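Beta-amyloid-like protein (Caenorhabditis elegans, PDB 3K66) probably binds heparin through its E2 domain and, as a homolog of human amyloid precursor protein, is likely to act in cell adhesion and neural development. Local coordinates at residues Tyr133-Glu138 and Arg176-Thr180; Asp109-Leu114 and Ser125-Leu130; Arg141-Leu145 and Arg206-Ser210; Thr144-Tyr148 and Tyr162-Val166. All blocks are in the same frame, centred on the assembly; numbering follows the deposited sequence.

Contact 1 of 4, residues Tyr133-Glu138 and Arg176-Thr180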
loop_
_atom_site.group_PDB
_atom_site.type_symbol
_atom_site.label_atom_id
_atom_site.label_comp_id
_atom_site.label_asym_id
_atom_site.label_seq_id
_atom_site.Cartn_x
_atom_site.Cartn_y
_atom_site.Cartn_z
ATOM N N TYR A 133 -11.554 6.592 -16.407
ATOM C CA TYR A 133 -11.304 5.159 -16.384
ATOM C C TYR A 133 -9.810 4.889 -16.406
ATOM O O TYR A 133 -9.325 3.987 -15.711
ATOM C CB TYR A 133 -11.973 4.485 -17.582
ATOM C CG TYR A 133 -11.588 3.044 -17.713
ATOM C CD1 TYR A 133 -12.004 2.094 -16.778
ATOM C CD2 TYR A 133 -10.742 2.639 -18.738
ATOM C CE1 TYR A 133 -11.575 0.778 -16.865
ATOM C CE2 TYR A 133 -10.301 1.334 -18.844
ATOM C CZ TYR A 133 -10.718 0.404 -17.903
ATOM O OH TYR A 133 -10.263 -0.905 -18.000
ATOM N N ILE A 134 -9.087 5.660 -17.214
ATOM C CA ILE A 134 -7.644 5.517 -17.328
ATOM C C ILE A 134 -6.960 5.832 -16.003
ATOM O O ILE A 134 -6.107 5.088 -15.527
ATOM C CB ILE A 134 -7.093 6.467 -18.421
ATOM C CG1 ILE A 134 -7.398 5.870 -19.795
ATOM C CG2 ILE A 134 -5.581 6.695 -18.239
ATOM C CD1 ILE A 134 -6.931 6.719 -20.935
ATOM N N ARG A 135 -7.338 6.953 -15.410
ATOM C CA ARG A 135 -6.769 7.370 -14.132
ATOM C C ARG A 135 -6.940 6.203 -13.172
ATOM O O ARG A 135 -5.995 5.822 -12.482
ATOM C CB ARG A 135 -7.522 8.605 -13.610
ATOM C CG ARG A 135 -6.653 9.841 -13.426
ATOM C CD ARG A 135 -7.442 11.074 -13.002
ATOM N NE ARG A 135 -8.164 11.650 -14.121
ATOM C CZ ARG A 135 -9.484 11.692 -14.203
ATOM N NH1 ARG A 135 -10.208 11.184 -13.211
ATOM N NH2 ARG A 135 -10.071 12.233 -15.274
ATOM N N ALA A 136 -8.144 5.624 -13.156
ATOM C CA ALA A 136 -8.470 4.505 -12.265
ATOM C C ALA A 136 -7.529 3.320 -12.401
ATOM O O ALA A 136 -6.932 2.871 -11.424
ATOM C CB ALA A 136 -9.902 4.049 -12.492
ATOM N N GLU A 137 -7.425 2.787 -13.612
ATOM C CA GLU A 137 -6.534 1.662 -13.844
ATOM C C GLU A 137 -5.084 2.045 -13.501
ATOM O O GLU A 137 -4.373 1.295 -12.817
ATOM C CB GLU A 137 -6.638 1.202 -15.297
ATOM C CG GLU A 137 -7.995 0.623 -15.621
ATOM C CD GLU A 137 -8.086 -0.841 -15.266
ATOM O OE1 GLU A 137 -7.313 -1.286 -14.394
ATOM O OE2 GLU A 137 -8.927 -1.556 -15.852
ATOM N N GLU A 138 -4.650 3.221 -13.950
ATOM C CA GLU A 138 -3.284 3.643 -13.674
ATOM C C GLU A 138 -3.018 3.782 -12.161
ATOM O O GLU A 138 -1.912 3.503 -11.704
ATOM C CB GLU A 138 -2.964 4.930 -14.435
ATOM C CG GLU A 138 -1.624 4.870 -15.192
ATOM C CD GLU A 138 -1.569 3.769 -16.261
ATOM O OE1 GLU A 138 -2.500 3.654 -17.071
ATOM O OE2 GLU A 138 -0.587 3.020 -16.301
ATOM N N ARG A 176 -6.945 -4.424 -20.263
ATOM C CA ARG A 176 -8.219 -3.744 -20.045
ATOM C C ARG A 176 -8.182 -2.322 -20.671
ATOM O O ARG A 176 -9.092 -1.932 -21.413
ATOM C CB ARG A 176 -8.571 -3.663 -18.541
ATOM C CG ARG A 176 -9.025 -4.975 -17.915
ATOM C CD ARG A 176 -9.395 -4.788 -16.460
ATOM N NE ARG A 176 -8.228 -4.457 -15.654
ATOM C CZ ARG A 176 -7.521 -5.337 -14.952
ATOM N NH1 ARG A 176 -7.859 -6.621 -14.935
ATOM N NH2 ARG A 176 -6.446 -4.929 -14.284
ATOM N N ILE A 177 -7.130 -1.548 -20.410
ATOM C CA ILE A 177 -7.070 -0.193 -20.998
ATOM C C ILE A 177 -7.082 -0.247 -22.529
ATOM O O ILE A 177 -7.770 0.539 -23.180
ATOM C CB ILE A 177 -5.830 0.638 -20.508
ATOM C CG1 ILE A 177 -5.976 0.930 -19.013
ATOM C CG2 ILE A 177 -5.760 1.991 -21.230
ATOM C CD1 ILE A 177 -4.822 1.681 -18.399
ATOM N N ASN A 178 -6.325 -1.149 -23.134
ATOM C CA ASN A 178 -6.386 -1.190 -24.587
ATOM C C ASN A 178 -7.789 -1.598 -25.020
ATOM O O ASN A 178 -8.425 -0.915 -25.825
ATOM C CB ASN A 178 -5.321 -2.117 -25.171
ATOM C CG ASN A 178 -3.983 -1.407 -25.308
ATOM O OD1 ASN A 178 -2.932 -2.011 -25.183
ATOM N ND2 ASN A 178 -4.028 -0.096 -25.565
ATOM N N GLY A 179 -8.287 -2.688 -24.450
ATOM C CA GLY A 179 -9.623 -3.122 -24.781
ATOM C C GLY A 179 -10.596 -1.963 -24.668
ATOM O O GLY A 179 -11.447 -1.749 -25.527
ATOM N N THR A 180 -10.461 -1.174 -23.614
ATOM C CA THR A 180 -11.382 -0.063 -23.443
ATOM C C THR A 180 -11.250 0.973 -24.569
ATOM O O THR A 180 -12.240 1.577 -24.980
ATOM C CB THR A 180 -11.191 0.563 -22.068
ATOM O OG1 THR A 180 -11.224 -0.475 -21.080
ATOM C CG2 THR A 180 -12.306 1.539 -21.769
#
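The carboxylate of E137 comes to the edge of the R176 guanidinium, the two planes 8° apart. E137 OE2 accepts the N-H of R176 NE at 3.0 Å on its syn side, in a salt bridge that is bent rather than straight, the N-H...O angle being 135°. The same oxygen also receives a weak bond from Y133 OH at 2.6 Å, one helical turn earlier in the chain. A sharp bend in the E137 chain (chi2 -85°) folds the carboxylate back toward this hydroxyl. Its other oxygen, OE1, forms a salt bridge with K103 of helix 55-119, so the buried acid is served on both oxygens and faces two cations, which would probably favour its charged form.

The segments belong to helices 123-154 and 163-182, which run nearly antiparallel with local axes 10.7 Å apart. These are two members of the helical bundle that makes up the C-terminal half of an E2 domain. Between them, the end of I177 slides along E137, with I177 CD1 3.6 Å from E137 CB, while its CG2 branch approaches I134 CG1 at 4.4 Å.

On the far side of Y133, T180 packs its methyl against the ring, T180 CG2 lying 3.6 Å from Y133 CD2. The threonine hydroxyl is satisfied within its own helix: T180 OG1 donates to R176 O at 2.6 Å from above the carbonyl plane. R176 O already accepts T180 N at 2.7 Å and thus serves two donors. E138 directs OE2 to R206, and its OE1 has a weak bond from W202 NE1, both on helix 195-209.

Contact 2 of 4, residues Asp109-Leu114 and Ser125-Leu130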
loop_
_atom_site.group_PDB
_atom_site.type_symbol
_atom_site.label_atom_id
_atom_site.label_comp_id
_atom_site.label_asym_id
_atom_site.label_seq_id
_atom_site.Cartn_x
_atom_site.Cartn_y
_atom_site.Cartn_z
ATOM N N ASP A 109 -19.995 5.292 -16.435
ATOM C CA ASP A 109 -20.050 6.626 -17.011
ATOM C C ASP A 109 -19.507 6.564 -18.448
ATOM O O ASP A 109 -20.013 7.259 -19.331
ATOM C CB ASP A 109 -19.213 7.623 -16.195
ATOM C CG ASP A 109 -19.741 7.831 -14.783
ATOM O OD1 ASP A 109 -20.968 7.888 -14.595
ATOM O OD2 ASP A 109 -18.928 7.964 -13.852
ATOM N N TYR A 110 -18.494 5.725 -18.690
ATOM C CA TYR A 110 -17.906 5.615 -20.034
ATOM C C TYR A 110 -18.843 5.064 -21.087
ATOM O O TYR A 110 -19.068 5.699 -22.122
ATOM C CB TYR A 110 -16.660 4.730 -20.043
ATOM C CG TYR A 110 -16.047 4.546 -21.433
ATOM C CD1 TYR A 110 -15.720 3.283 -21.912
ATOM C CD2 TYR A 110 -15.718 5.649 -22.219
ATOM C CE1 TYR A 110 -15.074 3.116 -23.128
ATOM C CE2 TYR A 110 -15.067 5.510 -23.437
ATOM C CZ TYR A 110 -14.740 4.237 -23.881
ATOM O OH TYR A 110 -14.018 4.091 -25.052
ATOM N N ARG A 111 -19.353 3.864 -20.834
ATOM C CA ARG A 111 -20.255 3.220 -21.765
ATOM C C ARG A 111 -21.517 4.030 -22.003
ATOM O O ARG A 111 -22.029 4.077 -23.114
ATOM C CB ARG A 111 -20.608 1.837 -21.258
ATOM C CG ARG A 111 -19.466 0.842 -21.369
ATOM C CD ARG A 111 -19.939 -0.388 -22.100
ATOM N NE ARG A 111 -19.256 -0.563 -23.377
ATOM C CZ ARG A 111 -19.665 -1.389 -24.337
ATOM N NH1 ARG A 111 -20.771 -2.119 -24.168
ATOM N NH2 ARG A 111 -18.954 -1.510 -25.455
ATOM N N GLN A 112 -22.018 4.685 -20.964
ATOM C CA GLN A 112 -23.217 5.492 -21.135
ATOM C C GLN A 112 -22.821 6.631 -22.070
ATOM O O GLN A 112 -23.536 6.951 -23.027
ATOM C CB GLN A 112 -23.716 6.037 -19.786
ATOM C CG GLN A 112 -25.247 5.936 -19.609
ATOM C CD GLN A 112 -25.746 6.362 -18.232
ATOM O OE1 GLN A 112 -26.615 5.708 -17.635
ATOM N NE2 GLN A 112 -25.220 7.460 -17.732
ATOM N N ALA A 113 -21.666 7.226 -21.791
ATOM C CA ALA A 113 -21.161 8.325 -22.601
ATOM C C ALA A 113 -21.205 7.925 -24.069
ATOM O O ALA A 113 -21.550 8.728 -24.938
ATOM C CB ALA A 113 -19.734 8.664 -22.195
ATOM N N LEU A 114 -20.841 6.678 -24.342
ATOM C CA LEU A 114 -20.835 6.174 -25.710
ATOM C C LEU A 114 -22.243 5.940 -26.244
ATOM O O LEU A 114 -22.582 6.395 -27.341
ATOM C CB LEU A 114 -20.033 4.870 -25.805
ATOM C CG LEU A 114 -18.523 5.020 -25.957
ATOM C CD1 LEU A 114 -17.876 3.657 -25.851
ATOM C CD2 LEU A 114 -18.181 5.693 -27.301
ATOM N N SER A 125 -18.011 14.508 -23.124
ATOM C CA SER A 125 -18.297 13.593 -22.028
ATOM C C SER A 125 -17.626 12.236 -22.211
ATOM O O SER A 125 -17.123 11.649 -21.251
ATOM C CB SER A 125 -19.809 13.415 -21.862
ATOM O OG SER A 125 -20.098 12.621 -20.732
ATOM N N VAL A 126 -17.611 11.734 -23.442
ATOM C CA VAL A 126 -16.985 10.438 -23.697
ATOM C C VAL A 126 -15.545 10.455 -23.199
ATOM O O VAL A 126 -15.134 9.567 -22.438
ATOM C CB VAL A 126 -17.071 10.059 -25.210
ATOM C CG1 VAL A 126 -15.947 9.107 -25.605
ATOM C CG2 VAL A 126 -18.410 9.378 -25.483
ATOM N N LEU A 127 -14.803 11.477 -23.622
ATOM C CA LEU A 127 -13.406 11.663 -23.248
ATOM C C LEU A 127 -13.182 11.785 -21.737
ATOM O O LEU A 127 -12.395 11.041 -21.157
ATOM C CB LEU A 127 -12.856 12.902 -23.953
ATOM C CG LEU A 127 -11.436 13.382 -23.642
ATOM C CD1 LEU A 127 -10.449 12.237 -23.721
ATOM C CD2 LEU A 127 -11.053 14.449 -24.644
ATOM N N GLN A 128 -13.878 12.722 -21.098
ATOM C CA GLN A 128 -13.744 12.923 -19.654
ATOM C C GLN A 128 -14.043 11.623 -18.946
ATOM O O GLN A 128 -13.522 11.345 -17.863
ATOM C CB GLN A 128 -14.716 13.998 -19.161
ATOM C CG GLN A 128 -14.006 15.142 -18.700
ATOM N N SER A 129 -14.891 10.822 -19.579
ATOM C CA SER A 129 -15.280 9.536 -19.021
ATOM C C SER A 129 -14.119 8.553 -19.131
ATOM O O SER A 129 -13.754 7.862 -18.172
ATOM C CB SER A 129 -16.496 8.999 -19.766
ATOM O OG SER A 129 -17.124 8.009 -18.988
ATOM N N LEU A 130 -13.531 8.520 -20.320
ATOM C CA LEU A 130 -12.400 7.650 -20.616
ATOM C C LEU A 130 -11.207 7.973 -19.715
ATOM O O LEU A 130 -10.648 7.079 -19.069
ATOM C CB LEU A 130 -12.009 7.816 -22.082
ATOM C CG LEU A 130 -11.129 6.724 -22.667
ATOM C CD1 LEU A 130 -11.790 5.379 -22.415
ATOM C CD2 LEU A 130 -10.964 6.951 -24.167
#
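Y110 faces S129, and A113 faces V126, each pair with CA atoms 4.8 Å apart, where two antiparallel helical segments cross at -162° with axes 8.3 Å apart. Such a close approach fits the small residues placed at it: the only side-chain carbon of A113 rests on V126, its CB 3.6 Å from V126 CG2, while S129 meets the backbone around Y110. The modelled position of the S129 hydroxyl is too tight to be trusted in detail.

To one side, L130 lies alongside Y110 and points the same way, laying CD1 over a ring face in a CH-pi contact, 3.8 Å from the ring centroid and 26° off its normal. L114 CD1 covers the opposite face, so the ring is held between two leucines, with V126 O at its edge. The phenol oxygen reaches beyond the pair and is hydrogen-bonded to T180 O of helix 163-182. Were Y110 an alanine, T180 O would probably lose this donor and a gap open between L114 and L130. V126 CG2 also touches L114 CD2 at 4.1 Å.

The arrangement is that of an antiparallel helical hairpin, in which helices 55-119 and 123-154 pack beside the short turn that joins them.

Contact 3 of 4, residues Arg141-Leu145 and Arg206-Ser210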
loop_
_atom_site.group_PDB
_atom_site.type_symbol
_atom_site.label_atom_id
_atom_site.label_comp_id
_atom_site.label_asym_id
_atom_site.label_seq_id
_atom_site.Cartn_x
_atom_site.Cartn_y
_atom_site.Cartn_z
ATOM N N ARG A 141 -2.091 0.516 -11.000
ATOM C CA ARG A 141 -0.706 0.191 -11.330
ATOM C C ARG A 141 0.218 0.800 -10.278
ATOM O O ARG A 141 0.987 0.104 -9.628
ATOM C CB ARG A 141 -0.360 0.728 -12.730
ATOM C CG ARG A 141 1.000 0.363 -13.287
ATOM C CD ARG A 141 1.037 0.748 -14.736
ATOM N NE ARG A 141 2.321 0.559 -15.378
ATOM C CZ ARG A 141 3.394 1.311 -15.158
ATOM N NH1 ARG A 141 3.345 2.316 -14.295
ATOM N NH2 ARG A 141 4.527 1.053 -15.810
ATOM N N MET A 142 0.120 2.107 -10.101
ATOM C CA MET A 142 0.950 2.803 -9.135
ATOM C C MET A 142 0.967 2.094 -7.777
ATOM O O MET A 142 2.033 1.820 -7.232
ATOM C CB MET A 142 0.474 4.246 -8.980
ATOM C CG MET A 142 1.168 4.983 -7.864
ATOM S SD MET A 142 0.280 6.494 -7.475
ATOM C CE MET A 142 -1.230 5.837 -6.889
ATOM N N HIS A 143 -0.204 1.790 -7.233
ATOM C CA HIS A 143 -0.241 1.106 -5.953
ATOM C C HIS A 143 0.428 -0.254 -6.010
ATOM O O HIS A 143 1.165 -0.622 -5.107
ATOM C CB HIS A 143 -1.670 0.916 -5.465
ATOM C CG HIS A 143 -2.246 2.126 -4.801
ATOM N ND1 HIS A 143 -2.443 2.203 -3.437
ATOM C CD2 HIS A 143 -2.677 3.305 -5.307
ATOM C CE1 HIS A 143 -2.974 3.375 -3.136
ATOM N NE2 HIS A 143 -3.128 4.063 -4.253
ATOM N N THR A 144 0.187 -1.012 -7.070
ATOM C CA THR A 144 0.788 -2.328 -7.130
ATOM C C THR A 144 2.298 -2.225 -7.121
ATOM O O THR A 144 2.959 -2.891 -6.331
ATOM C CB THR A 144 0.364 -3.108 -8.373
ATOM O OG1 THR A 144 -1.062 -3.102 -8.483
ATOM C CG2 THR A 144 0.849 -4.546 -8.271
ATOM N N LEU A 145 2.843 -1.408 -8.013
ATOM C CA LEU A 145 4.282 -1.200 -8.089
ATOM C C LEU A 145 4.808 -0.784 -6.721
ATOM O O LEU A 145 5.777 -1.349 -6.195
ATOM C CB LEU A 145 4.591 -0.105 -9.119
ATOM C CG LEU A 145 4.536 -0.577 -10.571
ATOM C CD1 LEU A 145 4.645 0.597 -11.520
ATOM C CD2 LEU A 145 5.665 -1.553 -10.801
ATOM N N ARG A 206 0.502 8.386 -16.912
ATOM C CA ARG A 206 1.411 7.412 -16.323
ATOM C C ARG A 206 2.738 8.086 -15.963
ATOM O O ARG A 206 3.278 7.870 -14.876
ATOM C CB ARG A 206 1.677 6.241 -17.259
ATOM C CG ARG A 206 2.774 5.354 -16.717
ATOM C CD ARG A 206 2.968 4.104 -17.541
ATOM N NE ARG A 206 1.810 3.228 -17.420
ATOM C CZ ARG A 206 1.683 2.065 -18.050
ATOM N NH1 ARG A 206 2.665 1.664 -18.842
ATOM N NH2 ARG A 206 0.582 1.318 -17.905
ATOM N N ASP A 207 3.272 8.905 -16.866
ATOM C CA ASP A 207 4.536 9.572 -16.571
ATOM C C ASP A 207 4.502 10.285 -15.220
ATOM O O ASP A 207 5.459 10.182 -14.455
ATOM C CB ASP A 207 4.921 10.573 -17.672
ATOM C CG ASP A 207 5.525 9.894 -18.900
ATOM O OD1 ASP A 207 6.074 8.771 -18.756
ATOM O OD2 ASP A 207 5.468 10.494 -20.009
ATOM N N GLU A 208 3.409 10.986 -14.922
ATOM C CA GLU A 208 3.283 11.712 -13.657
ATOM C C GLU A 208 3.182 10.863 -12.399
ATOM O O GLU A 208 3.943 11.047 -11.439
ATOM C CB GLU A 208 2.044 12.603 -13.666
ATOM C CG GLU A 208 2.079 13.781 -14.604
ATOM C CD GLU A 208 0.851 14.656 -14.436
ATOM O OE1 GLU A 208 0.632 15.160 -13.315
ATOM O OE2 GLU A 208 0.110 14.824 -15.424
ATOM N N VAL A 209 2.213 9.958 -12.404
ATOM C CA VAL A 209 1.916 9.118 -11.259
ATOM C C VAL A 209 2.859 7.975 -10.918
ATOM O O VAL A 209 3.070 7.675 -9.749
ATOM C CB VAL A 209 0.505 8.567 -11.402
ATOM C CG1 VAL A 209 0.237 7.564 -10.317
ATOM C CG2 VAL A 209 -0.487 9.723 -11.335
ATOM N N SER A 210 3.401 7.321 -11.931
ATOM C CA SER A 210 4.312 6.211 -11.705
ATOM C C SER A 210 5.389 6.250 -12.784
ATOM O O SER A 210 5.337 5.499 -13.759
ATOM C CB SER A 210 3.559 4.880 -11.765
ATOM O OG SER A 210 4.288 3.858 -11.101
HETATM O O HOH W 1 6.800 3.044 -15.455
HETATM O O HOH W 2 3.943 3.604 -8.459
#
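R141 and R206 lay their guanidinium groups flat on one another, centres 3.5 Å apart and planes at 12°, although the side chains arrive at about a right angle. R141 reaches across extended from CG to NE, whereas R206 is bent about its CG-CD bond (chi3 -68°), which brings the planes nearly parallel. Carboxylates probably offset the like charges: R206 NH2 forms salt bridges with E138 and with D174 of helix 163-182, and R141 NE has a long, weak ion pair with the same E138. With a leucine at R206, E138 and D174 would probably lose the cation they share, and R141 the flat partner on which it rests.

Next to the stack, M142 packs against V209, with M142 CB 3.6 Å from V209 CG1. These residues join the C-terminal end of helix 195-209 to helix 123-154 within the helical bundle of the E2 domain. At S210 the chain leaves helical geometry.

Here direct contact thins out and water takes over. S210 CB comes up to the edge of the R141 guanidinium, and L145 CD1 lies 3.3 Å from S210 OG. One water accepts from R141 NH2 at 3.0 Å and gives a weak bond to S210 O. A second donates to M142 O at 2.9 Å and lies 2.7 Å from S210 OG.

Contact 4 of 4, residues Thr144-Tyr148 and Tyr162-Val166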
loop_
_atom_site.group_PDB
_atom_site.type_symbol
_atom_site.label_atom_id
_atom_site.label_comp_id
_atom_site.label_asym_id
_atom_site.label_seq_id
_atom_site.Cartn_x
_atom_site.Cartn_y
_atom_site.Cartn_z
ATOM N N THR A 144 0.187 -1.012 -7.070
ATOM C CA THR A 144 0.788 -2.328 -7.130
ATOM C C THR A 144 2.298 -2.225 -7.121
ATOM O O THR A 144 2.959 -2.891 -6.331
ATOM C CB THR A 144 0.364 -3.108 -8.373
ATOM O OG1 THR A 144 -1.062 -3.102 -8.483
ATOM C CG2 THR A 144 0.849 -4.546 -8.271
ATOM N N LEU A 145 2.843 -1.408 -8.013
ATOM C CA LEU A 145 4.282 -1.200 -8.089
ATOM C C LEU A 145 4.808 -0.784 -6.721
ATOM O O LEU A 145 5.777 -1.349 -6.195
ATOM C CB LEU A 145 4.591 -0.105 -9.119
ATOM C CG LEU A 145 4.536 -0.577 -10.571
ATOM C CD1 LEU A 145 4.645 0.597 -11.520
ATOM C CD2 LEU A 145 5.665 -1.553 -10.801
ATOM N N ASN A 146 4.165 0.214 -6.138
ATOM C CA ASN A 146 4.596 0.686 -4.833
ATOM C C ASN A 146 4.626 -0.445 -3.808
ATOM O O ASN A 146 5.583 -0.568 -3.056
ATOM C CB ASN A 146 3.715 1.855 -4.377
ATOM C CG ASN A 146 4.007 3.135 -5.159
ATOM O OD1 ASN A 146 3.238 4.098 -5.115
ATOM N ND2 ASN A 146 5.131 3.144 -5.883
ATOM N N ARG A 147 3.615 -1.301 -3.810
ATOM C CA ARG A 147 3.592 -2.423 -2.880
ATOM C C ARG A 147 4.859 -3.280 -3.091
ATOM O O ARG A 147 5.532 -3.684 -2.149
ATOM C CB ARG A 147 2.328 -3.261 -3.112
ATOM C CG ARG A 147 1.871 -4.116 -1.917
ATOM C CD ARG A 147 0.400 -4.508 -2.094
ATOM N NE ARG A 147 -0.130 -5.342 -1.012
ATOM C CZ ARG A 147 0.194 -6.624 -0.814
ATOM N NH1 ARG A 147 1.058 -7.244 -1.623
ATOM N NH2 ARG A 147 -0.353 -7.299 0.189
ATOM N N TYR A 148 5.186 -3.536 -4.348
ATOM C CA TYR A 148 6.352 -4.325 -4.702
ATOM C C TYR A 148 7.596 -3.615 -4.216
ATOM O O TYR A 148 8.592 -4.254 -3.863
ATOM C CB TYR A 148 6.414 -4.497 -6.218
ATOM C CG TYR A 148 7.577 -5.307 -6.722
ATOM C CD1 TYR A 148 7.719 -6.635 -6.360
ATOM C CD2 TYR A 148 8.528 -4.745 -7.573
ATOM C CE1 TYR A 148 8.778 -7.393 -6.830
ATOM C CE2 TYR A 148 9.590 -5.493 -8.053
ATOM C CZ TYR A 148 9.708 -6.816 -7.675
ATOM O OH TYR A 148 10.759 -7.573 -8.144
ATOM N N TYR A 162 5.847 -12.315 -5.014
ATOM C CA TYR A 162 4.846 -11.362 -5.432
ATOM C C TYR A 162 5.105 -10.942 -6.867
ATOM O O TYR A 162 4.167 -10.639 -7.610
ATOM C CB TYR A 162 4.896 -10.147 -4.512
ATOM C CG TYR A 162 3.754 -9.170 -4.692
ATOM C CD1 TYR A 162 2.428 -9.596 -4.605
ATOM C CD2 TYR A 162 3.999 -7.807 -4.874
ATOM C CE1 TYR A 162 1.375 -8.691 -4.683
ATOM C CE2 TYR A 162 2.956 -6.890 -4.950
ATOM C CZ TYR A 162 1.643 -7.335 -4.851
ATOM O OH TYR A 162 0.607 -6.428 -4.875
ATOM N N LYS A 163 6.375 -10.950 -7.262
ATOM C CA LYS A 163 6.739 -10.527 -8.601
ATOM C C LYS A 163 5.867 -11.146 -9.677
ATOM O O LYS A 163 5.248 -10.426 -10.454
ATOM C CB LYS A 163 8.218 -10.809 -8.882
ATOM C CG LYS A 163 8.718 -10.163 -10.170
ATOM C CD LYS A 163 10.231 -10.239 -10.303
ATOM C CE LYS A 163 10.724 -9.444 -11.528
ATOM N NZ LYS A 163 12.214 -9.233 -11.574
ATOM N N PRO A 164 5.782 -12.481 -9.727
ATOM C CA PRO A 164 4.937 -13.075 -10.768
ATOM C C PRO A 164 3.563 -12.398 -10.777
ATOM O O PRO A 164 3.019 -12.063 -11.836
ATOM C CB PRO A 164 4.879 -14.545 -10.361
ATOM C CG PRO A 164 4.979 -14.481 -8.869
ATOM C CD PRO A 164 6.079 -13.462 -8.671
ATOM N N THR A 165 3.024 -12.178 -9.583
ATOM C CA THR A 165 1.724 -11.523 -9.405
ATOM C C THR A 165 1.691 -10.074 -9.937
ATOM O O THR A 165 0.717 -9.642 -10.567
ATOM C CB THR A 165 1.349 -11.521 -7.902
ATOM O OG1 THR A 165 1.266 -12.877 -7.439
ATOM C CG2 THR A 165 0.029 -10.821 -7.661
ATOM N N VAL A 166 2.751 -9.321 -9.657
ATOM C CA VAL A 166 2.840 -7.928 -10.096
ATOM C C VAL A 166 2.854 -7.858 -11.616
ATOM O O VAL A 166 2.132 -7.055 -12.201
ATOM C CB VAL A 166 4.120 -7.236 -9.538
ATOM C CG1 VAL A 166 4.361 -5.896 -10.213
ATOM C CG2 VAL A 166 3.987 -7.023 -8.036
#
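T144 stands nearest V166 and Y148 nearest Y162, with CA separations of 6.7 Å and 7.2 Å; as one segment advances the other retreats, so the two backbones run in opposite directions. Y162 occupies the N-cap position, right before helix 163-182, while T144-Y148 is helical throughout.

The ring of Y162 lies between the two backbones. Its first torsion (chi1 -170°) carries the ring away from its own backbone N and toward the other helix, its edge facing T144 O and Y148 N. R147 covers one face: its chain crosses the tyrosine at about a right angle and places R147 NH1 3.3 Å from Y162 CZ, the guanidinium inclined at 50° to the ring. This nitrogen sits over the ring without a hydrogen bond to the phenol oxygen, the angle being poor.

Y148 slides past Y162 in the opposite direction, and Y162 CD2 meets the edge of its ring, 4.2 Å from Y148 CD1. The extended K163 chain passes at a slant across the hydroxyl end of Y148, with K163 CD 3.5 Å from Y148 OH. V166 CG2 touches Y148 CB at 3.9 Å and T144 CG2 at 4.0 Å. The threonine hydroxyl takes no part in this apolar patch and bonds to D140 O in its own helix.

Further along helix 163-182, R169 touches both T144 and Y162, and L170 touches L145, so the packing continues between helices 123-154 and 163-182 beyond the short helix 156-160 that connects them.

Followed from the N terminus, the chain runs down helix 55-119, turns, and closes its first loop at contact 2, before any other contact opens. Helix 123-154 then supplies one side of the remaining three. Contact 1 opens at 133-138, contact 3 at 141-145 and contact 4 at 144-148, the last two sharing T144 and L145. Contact 4 closes first, at 162-166, within the span of contact 1; it starts from the same stretch as contact 3. Contact 1 closes at 176-180; contact 3 closes last, at 206-210, and so crosses contact 1. Contacts 1 and 2 touch where T180 meets Y110 and L130, and contact 1 meets contact 3 at E138 and R206. Together they tie helices 55-119, 163-182 and 195-209 to helix 123-154.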